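Local coordinates for purine-binding protein BAB2_0673 (Brucella melitensis biovar Abortus, PDB 3S99) that binds adenine and probably other purines such as guanine, and may serve an ABC-type system for their uptake, at residues A[161-164]-A[165-169]. Residues are numbered along the deposited sequence; the frame is centred on the assembly and turned at random.
With ADE (adenine), chain T.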
loop_
_atom_site.group_PDB
_atom_site.type_symbol
_atom_site.label_atom_id
_atom_site.label_comp_id
_atom_site.label_asym_id
_atom_site.label_seq_id
_atom_site.Cartn_x
_atom_site.Cartn_y
_atom_site.Cartn_z
ATOM N N PRO A 161 3.883 -8.722 6.919
ATOM C CA PRO A 161 3.743 -7.663 7.923
ATOM C C PRO A 161 3.092 -6.370 7.418
ATOM O O PRO A 161 2.301 -5.776 8.139
ATOM C CB PRO A 161 5.193 -7.409 8.375
ATOM C CG PRO A 161 5.890 -8.742 8.147
ATOM C CD PRO A 161 5.261 -9.233 6.847
ATOM N N GLU A 162 3.375 -5.947 6.197
ATOM C CA GLU A 162 2.684 -4.760 5.637
ATOM C C GLU A 162 1.141 -4.858 5.723
ATOM O O GLU A 162 0.449 -3.867 6.047
ATOM C CB GLU A 162 3.085 -4.517 4.180
ATOM C CG GLU A 162 2.354 -3.346 3.496
ATOM C CD GLU A 162 2.712 -3.215 2.038
ATOM O OE1 GLU A 162 3.923 -3.336 1.732
ATOM O OE2 GLU A 162 1.800 -2.998 1.199
ATOM N N VAL A 163 0.615 -6.050 5.463
ATOM C CA VAL A 163 -0.833 -6.243 5.474
ATOM C C VAL A 163 -1.372 -6.310 6.900
ATOM O O VAL A 163 -2.427 -5.716 7.185
ATOM C CB VAL A 163 -1.233 -7.481 4.644
ATOM C CG1 VAL A 163 -2.751 -7.654 4.647
ATOM C CG2 VAL A 163 -0.695 -7.334 3.211
ATOM N N VAL A 164 -0.639 -6.982 7.795
ATOM C CA VAL A 164 -1.019 -7.038 9.196
ATOM C C VAL A 164 -1.016 -5.630 9.817
ATOM O O VAL A 164 -1.941 -5.269 10.530
ATOM C CB VAL A 164 -0.116 -7.938 10.038
ATOM C CG1 VAL A 164 -0.593 -7.942 11.476
ATOM C CG2 VAL A 164 -0.096 -9.373 9.492
ATOM N N GLN A 165 0.030 -4.850 9.556
ATOM C CA GLN A 165 0.032 -3.444 9.938
ATOM C C GLN A 165 -1.257 -2.717 9.524
ATOM O O GLN A 165 -1.830 -1.974 10.303
ATOM C CB GLN A 165 1.190 -2.701 9.287
ATOM C CG GLN A 165 2.624 -3.087 9.728
ATOM C CD GLN A 165 3.637 -2.463 8.747
ATOM O OE1 GLN A 165 3.314 -1.456 8.101
ATOM N NE2 GLN A 165 4.821 -3.075 8.601
ATOM N N GLY A 166 -1.677 -2.921 8.281
ATOM C CA GLY A 166 -2.808 -2.201 7.705
ATOM C C GLY A 166 -4.127 -2.562 8.351
ATOM O O GLY A 166 -4.945 -1.686 8.648
ATOM N N ILE A 167 -4.309 -3.850 8.610
ATOM C CA ILE A 167 -5.482 -4.336 9.308
ATOM C C ILE A 167 -5.501 -3.744 10.725
ATOM O O ILE A 167 -6.531 -3.214 11.181
ATOM C CB ILE A 167 -5.500 -5.877 9.352
ATOM C CG1 ILE A 167 -5.693 -6.454 7.942
ATOM C CG2 ILE A 167 -6.597 -6.387 10.299
ATOM C CD1 ILE A 167 -5.472 -8.017 7.827
ATOM N N ASN A 168 -4.363 -3.816 11.406
ATOM C CA ASN A 168 -4.272 -3.329 12.782
ATOM C C ASN A 168 -4.509 -1.849 12.868
ATOM O O ASN A 168 -5.261 -1.402 13.738
ATOM C CB ASN A 168 -2.936 -3.671 13.404
ATOM C CG ASN A 168 -2.841 -5.121 13.815
ATOM O OD1 ASN A 168 -3.845 -5.744 14.138
ATOM N ND2 ASN A 168 -1.613 -5.664 13.814
ATOM N N SER A 169 -3.880 -1.080 11.981
ATOM C CA SER A 169 -4.089 0.356 11.962
ATOM C C SER A 169 -5.527 0.768 11.680
ATOM O O SER A 169 -6.062 1.678 12.325
ATOM C CB SER A 169 -3.173 1.012 10.952
ATOM O OG SER A 169 -3.274 2.403 11.083
HETATM N N9 ADE T . 4.164 -5.226 -2.459
HETATM C C8 ADE T . 3.971 -4.524 -1.289
HETATM N N7 ADE T . 2.764 -4.040 -1.129
HETATM C C5 ADE T . 2.159 -4.493 -2.307
HETATM C C6 ADE T . 0.872 -4.315 -2.736
HETATM N N6 ADE T . 0.068 -3.585 -1.950
HETATM N N1 ADE T . 0.513 -4.860 -3.944
HETATM C C2 ADE T . 1.427 -5.558 -4.639
HETATM N N3 ADE T . 2.700 -5.799 -4.324
HETATM C C4 ADE T . 2.979 -5.223 -3.132
#
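Gln165 N donates to Pro161 O at 2.8 Å. Gly166, Ile167 and Asn168 donate likewise to the carbonyls of Glu162, Val163 and Val164, each four residues back. The Gly166 N to Glu162 O bond is longer, 3.2 Å, and more bent, 144°. Residues 161-169 thus form the first turns of helix 161-175. This helix is the crossover of a beta-alpha-beta unit between the parallel strands 151-156 and 182-187, and its N-terminal end faces the adenine pocket. There Glu162, its CG anti to the backbone N (chi1 177°) and its chain extended, brings OE2 to 2.7 Å from adenine N7. The same OE2 is hydrogen-bonded to His215 NE2. Gln165, with CG beside its own backbone N (chi1 -66°), runs back past Pro161 O, Gln165 CG lying 3.1 Å from that oxygen, while NE2 bonds to Leu340 O. Val163 CG1 meets Ile167 CD1 at 4.2 Å, one turn on, and both side chains pack on Trp187. Val164 CG1 runs alongside the Asn168 amide, 3.4 Å from Asn168 ND2. Backbone atoms of the C-terminal region hold both ends of the buried Asn168 amide: OD1 accepts from Val347 N, and ND2 donates to Phe345 O.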